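PDB 4UQM: uracil-dna glycosylase from Deinococcus radiodurans, which belongs to the uracil-DNA glycosylase superfamily, DNA repair proteins built round a central parallel sheet of four strands with helices packed against it. Local coordinates for residues Y39-E42 against L43-L47; T146-A149 against A150-N153; T224-A227 against L228-G232. The protein carries 1 engineered substitution. One frame throughout, in Å; residues are numbered along the deposited sequence.

How the interactions relate
The three contacts follow one another along the chain, and none nests in or crosses another. Interaction 1 comes first, within the early turns of helix 38-53, and spans successive turns without closing a loop. Interaction 2 is a tight beta turn that leads the chain out of strand 147-148. It touches interaction 1 where Leu47 packs on Thr146, the residue leading into that strand; the centres of the two interactions are about 17 Å apart. Interaction 3 ends helix 220-230, which packs on the four-stranded parallel sheet. It lies across the chain's centre from the other two, its own centre about 38 Å from that of interaction 1 and about 35 Å from that of interaction 2.

Interaction 1: Y39-E42 against L43-L47; sequences YFHE and LTDFL
Phe40 O is gripped twice by Thr44. The backbone N of Thr44 gives the usual helical bond to it at 2.8 Å. Thr44 OG1 gives a second bond to Phe40 O at 2.9 Å, and the two donors arrive from opposite faces of the carbonyl plane. Thr44 chi1 of -64° sets OG1 beside its own backbone N, which turns the hydroxyl back to the preceding turn. OG1 also lies against the Phe40 ring, 3.6 Å from Phe40 CE2. At another part of that ring, Leu43 CD2 packs 4.1 Å from Phe40 CD1. Leu43 reaches on to Trp160, and Phe35 meets the Phe40 ring edge-to-face. On the more exposed side, the Asp45 carboxylate stands nearly at right angles to the His41 imidazole, with their planes 80° apart. Asp45 OD2 comes within 3.2 Å of His41 NE2, but the angle is too poor for a hydrogen bond. Glu42 OE1 lies 4.4 Å from Asp45 OD2, a pairing of like charges. The Thr44 hydroxyl is thus satisfied within the helix, while the nearness of the two acids may make each slightly harder to ionise.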
# COMPACT_ATOMS: atom_id res chain seq x y z
N TYR A 39 13.06 -15.31 -9.45
CA TYR A 39 13.17 -13.86 -9.36
C TYR A 39 13.16 -13.39 -7.90
O TYR A 39 13.78 -12.38 -7.55
CB TYR A 39 12.06 -13.11 -10.14
CG TYR A 39 10.75 -12.97 -9.38
CD1 TYR A 39 10.55 -11.90 -8.50
CD2 TYR A 39 9.71 -13.92 -9.53
CE1 TYR A 39 9.41 -11.75 -7.76
CE2 TYR A 39 8.55 -13.78 -8.79
CZ TYR A 39 8.43 -12.72 -7.88
OH TYR A 39 7.30 -12.58 -7.17
N PHE A 40 12.44 -14.10 -7.04
CA PHE A 40 12.30 -13.70 -5.67
C PHE A 40 13.55 -14.04 -4.87
O PHE A 40 13.96 -13.29 -3.97
CB PHE A 40 11.03 -14.33 -5.06
CG PHE A 40 10.68 -13.79 -3.73
CD1 PHE A 40 9.92 -12.62 -3.60
CD2 PHE A 40 11.12 -14.40 -2.59
CE1 PHE A 40 9.63 -12.12 -2.35
CE2 PHE A 40 10.83 -13.87 -1.36
CZ PHE A 40 10.11 -12.74 -1.24
N HIS A 41 14.17 -15.15 -5.23
CA HIS A 41 15.46 -15.49 -4.64
C HIS A 41 16.48 -14.40 -5.00
O HIS A 41 17.26 -13.99 -4.18
CB HIS A 41 15.94 -16.87 -5.16
CG HIS A 41 17.25 -17.30 -4.59
ND1 HIS A 41 17.33 -18.13 -3.49
CD2 HIS A 41 18.53 -17.09 -4.99
CE1 HIS A 41 18.60 -18.36 -3.20
NE2 HIS A 41 19.34 -17.75 -4.11
N GLU A 42 16.49 -13.99 -6.27
CA GLU A 42 17.42 -12.94 -6.72
C GLU A 42 17.13 -11.59 -6.06
O GLU A 42 18.07 -10.90 -5.64
CB GLU A 42 17.43 -12.79 -8.25
CG GLU A 42 17.99 -13.99 -9.00
CD GLU A 42 19.37 -14.45 -8.55
OE1 GLU A 42 20.24 -13.60 -8.28
OE2 GLU A 42 19.62 -15.68 -8.46
N LEU A 43 15.86 -11.24 -5.95
CA LEU A 43 15.48 -10.03 -5.22
C LEU A 43 15.97 -10.11 -3.77
O LEU A 43 16.59 -9.18 -3.26
CB LEU A 43 13.97 -9.90 -5.22
CG LEU A 43 13.33 -8.86 -4.27
CD1 LEU A 43 13.75 -7.45 -4.66
CD2 LEU A 43 11.83 -9.05 -4.26
N THR A 44 15.73 -11.25 -3.12
CA THR A 44 16.16 -11.43 -1.72
C THR A 44 17.68 -11.27 -1.55
O THR A 44 18.18 -10.57 -0.65
CB THR A 44 15.65 -12.77 -1.19
OG1 THR A 44 14.22 -12.75 -1.18
CG2 THR A 44 16.15 -13.04 0.21
N ASP A 45 18.43 -11.85 -2.49
CA ASP A 45 19.89 -11.78 -2.40
C ASP A 45 20.35 -10.34 -2.58
O ASP A 45 21.27 -9.89 -1.90
CB ASP A 45 20.57 -12.65 -3.47
CG ASP A 45 20.54 -14.11 -3.15
OD1 ASP A 45 20.29 -14.52 -1.99
OD2 ASP A 45 20.77 -14.85 -4.09
N PHE A 46 19.71 -9.62 -3.49
CA PHE A 46 20.06 -8.20 -3.68
C PHE A 46 19.75 -7.39 -2.42
O PHE A 46 20.55 -6.56 -2.01
CB PHE A 46 19.29 -7.66 -4.90
CG PHE A 46 19.28 -6.13 -5.03
CD1 PHE A 46 20.43 -5.44 -5.36
CD2 PHE A 46 18.14 -5.43 -4.69
CE1 PHE A 46 20.39 -4.00 -5.47
CE2 PHE A 46 18.09 -4.01 -4.79
CZ PHE A 46 19.24 -3.34 -5.14
N LEU A 47 18.60 -7.62 -1.83
CA LEU A 47 18.21 -6.89 -0.63
C LEU A 47 19.14 -7.21 0.55
O LEU A 47 19.44 -6.34 1.32
CB LEU A 47 16.75 -7.19 -0.23
CG LEU A 47 15.76 -6.65 -1.25
CD1 LEU A 47 14.38 -7.04 -0.79
CD2 LEU A 47 15.89 -5.13 -1.47

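Interaction 2: T146-A149 against A150-N153; sequences TVRA and AQAN. Engineered in segment 150-153: Ala150 (natural residue Gly).
Arg148 and Gln151 lie obliquely across each other, the guanidinium and amide planes 85° apart. The Gln151 amide rests against the aliphatic part of the arginine: Gln151 OE1 is 3.4 Å from Arg148 CD, and Gln151 NE2 is 3.6 Å from the same carbon. Arg148 NH1 also comes to 3.2 Å from Gln151 OE1. The arginine is extended through chi1 and chi2, which carries CD out beside the amide; the bend at chi3, -54°, then turns the head toward Glu50, its salt-bridge partner, with Tyr54 in cation-pi contact. The backbone from Arg148 to Gln151 is a type II beta turn, closed by Gln151 N to Arg148 O at 3.1 Å. Ala150, an engineered residue where the natural chain has Gly, holds the third position with a phi of 67°. One residue before Arg148, Val147 CG2 lies 3.1 Å from Gln151 O; that oxygen accepts a bond from Ser154 OG. The nearest atom of the contact is about 4 Å from the bound nucleic acid. The turn begins in strand 147-148, which pairs antiparallel with strand 56-57 through backbone bonds of Val147 with Tyr57. Helix 38-53 packs on Thr146, and the loop beyond leads to helix 160-172.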
# COMPACT_ATOMS: atom_id res chain seq x y z
N THR A 146 10.76 -1.91 -0.53
CA THR A 146 11.92 -1.40 0.24
C THR A 146 12.51 -0.20 -0.50
O THR A 146 12.20 0.04 -1.69
CB THR A 146 13.01 -2.49 0.36
OG1 THR A 146 13.38 -2.99 -0.93
CG2 THR A 146 12.58 -3.65 1.27
N VAL A 147 13.35 0.55 0.19
CA VAL A 147 14.02 1.72 -0.39
C VAL A 147 15.30 1.99 0.37
O VAL A 147 15.41 1.72 1.56
CB VAL A 147 13.08 2.93 -0.32
CG1 VAL A 147 12.74 3.33 1.11
CG2 VAL A 147 13.65 4.11 -1.10
N ARG A 148 16.31 2.46 -0.33
CA ARG A 148 17.54 2.94 0.31
C ARG A 148 17.30 4.32 0.93
O ARG A 148 16.61 5.19 0.33
CB ARG A 148 18.66 3.00 -0.73
CG ARG A 148 20.06 3.10 -0.20
CD ARG A 148 21.03 3.18 -1.37
NE ARG A 148 20.96 2.11 -2.41
CZ ARG A 148 21.52 2.17 -3.61
NH1 ARG A 148 22.23 3.21 -4.00
NH2 ARG A 148 21.41 1.18 -4.44
N ALA A 149 17.83 4.54 2.13
CA ALA A 149 17.71 5.81 2.78
C ALA A 149 18.02 6.98 1.90
O ALA A 149 18.98 6.96 1.15
CB ALA A 149 18.59 5.85 4.03
N ALA A 150 17.20 8.01 1.99
CA ALA A 150 17.34 9.24 1.24
C ALA A 150 17.17 9.21 -0.25
O ALA A 150 17.32 10.28 -0.87
CB ALA A 150 18.65 9.95 1.60
N GLN A 151 16.77 8.07 -0.84
CA GLN A 151 16.79 7.91 -2.29
C GLN A 151 15.47 7.28 -2.82
O GLN A 151 15.34 6.05 -2.89
CB GLN A 151 17.99 7.04 -2.64
CG GLN A 151 19.34 7.64 -2.33
CD GLN A 151 20.54 6.66 -2.43
OE1 GLN A 151 20.62 5.86 -3.38
NE2 GLN A 151 21.50 6.76 -1.48
N ALA A 152 14.47 8.11 -3.13
CA ALA A 152 13.22 7.60 -3.60
C ALA A 152 13.36 6.73 -4.84
O ALA A 152 14.08 7.06 -5.79
CB ALA A 152 12.24 8.73 -3.88
N ASN A 153 12.64 5.62 -4.81
CA ASN A 153 12.56 4.65 -5.92
C ASN A 153 13.91 3.99 -6.23
O ASN A 153 14.10 3.43 -7.29
CB ASN A 153 11.97 5.27 -7.19
CG ASN A 153 10.77 4.53 -7.68
OD1 ASN A 153 10.22 3.72 -6.97
ND2 ASN A 153 10.35 4.82 -8.89

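Interaction 3: T224-A227 against L228-G232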
# COMPACT_ATOMS: atom_id res chain seq x y z
N THR A 224 -14.36 5.79 -3.77
CA THR A 224 -14.23 4.42 -3.26
C THR A 224 -15.50 3.99 -2.52
O THR A 224 -16.01 2.89 -2.73
CB THR A 224 -12.99 4.35 -2.33
OG1 THR A 224 -11.82 4.51 -3.13
CG2 THR A 224 -12.92 3.01 -1.59
N ASN A 225 -15.99 4.85 -1.64
CA ASN A 225 -17.14 4.50 -0.85
C ASN A 225 -18.40 4.35 -1.68
O ASN A 225 -19.20 3.43 -1.44
CB ASN A 225 -17.34 5.46 0.30
CG ASN A 225 -16.38 5.18 1.44
OD1 ASN A 225 -15.68 4.19 1.43
ND2 ASN A 225 -16.37 6.06 2.44
N GLU A 226 -18.54 5.17 -2.71
CA GLU A 226 -19.70 5.03 -3.58
C GLU A 226 -19.66 3.69 -4.33
O GLU A 226 -20.66 2.98 -4.41
CB GLU A 226 -19.77 6.23 -4.52
CG GLU A 226 -20.93 6.18 -5.52
CD GLU A 226 -21.04 7.44 -6.38
OE1 GLU A 226 -20.19 8.37 -6.20
OE2 GLU A 226 -21.98 7.51 -7.22
N ALA A 227 -18.48 3.32 -4.83
CA ALA A 227 -18.33 2.03 -5.50
C ALA A 227 -18.62 0.85 -4.56
O ALA A 227 -19.25 -0.15 -4.95
CB ALA A 227 -16.94 1.89 -6.12
N LEU A 228 -18.07 0.90 -3.34
CA LEU A 228 -18.33 -0.18 -2.38
C LEU A 228 -19.82 -0.29 -2.11
O LEU A 228 -20.38 -1.38 -2.13
CB LEU A 228 -17.57 0.04 -1.09
CG LEU A 228 -16.04 -0.10 -1.22
CD1 LEU A 228 -15.31 0.43 -0.00
CD2 LEU A 228 -15.68 -1.55 -1.52
N GLU A 229 -20.46 0.86 -1.87
CA GLU A 229 -21.87 0.84 -1.52
C GLU A 229 -22.72 0.29 -2.64
O GLU A 229 -23.64 -0.50 -2.39
CB GLU A 229 -22.30 2.25 -1.17
CG GLU A 229 -21.79 2.67 0.18
CD GLU A 229 -21.82 4.18 0.39
OE1 GLU A 229 -22.37 4.88 -0.45
OE2 GLU A 229 -21.19 4.70 1.32
N LYS A 230 -22.41 0.65 -3.87
CA LYS A 230 -23.18 0.14 -5.02
C LYS A 230 -23.06 -1.37 -5.21
O LYS A 230 -23.96 -2.00 -5.77
CB LYS A 230 -22.81 0.86 -6.31
CG LYS A 230 -23.05 2.37 -6.29
CD LYS A 230 -24.50 2.80 -6.35
CE LYS A 230 -24.61 4.32 -6.14
NZ LYS A 230 -23.84 5.07 -7.19
N ALA A 231 -21.95 -1.95 -4.71
CA ALA A 231 -21.75 -3.41 -4.71
C ALA A 231 -22.24 -4.14 -3.45
O ALA A 231 -22.03 -5.33 -3.30
CB ALA A 231 -20.27 -3.72 -4.98
N GLY A 232 -22.86 -3.43 -2.51
CA GLY A 232 -23.28 -4.07 -1.26
C GLY A 232 -22.16 -4.37 -0.28
O GLY A 232 -22.34 -5.13 0.69
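Glu226 and Lys230 run side by side on one flank of the helix and join in a salt bridge. Glu226 OE2 accepts from Lys230 NZ at 3.1 Å through its anti lone pair, the one away from OE1. The lysine chain bends at chi2 (-72°) and again at chi4, which brings NZ alongside the extended glutamate, 3.5 Å from Glu226 CG. The backbone acceptors are met in helical order. Thr224 O takes Leu228 N at 2.9 Å, Asn225 O takes Glu229 N, and Glu226 O takes Lys230 N. Ala227 O holds two donors: Ala231 N at 3.3 Å, less straight than the others, and NH1 of Arg177. Gly232 has a positive phi and closes a Schellman motif with two bonds back into the last turn, one of them Gly232 N to Glu229 O at 3.0 Å. Among the side chains, Thr224 OG1 bonds to Pro220 O, and Asn225 OD1 accepts from Val236 N. The apolar flank has Thr224 CG2 alongside Leu228 CD1 at 3.9 Å. That flank faces the parallel sheet: Thr224 and Leu228 touch strands 77-81 and 179-183, and Thr224 and Ala227 also reach strand 200-204.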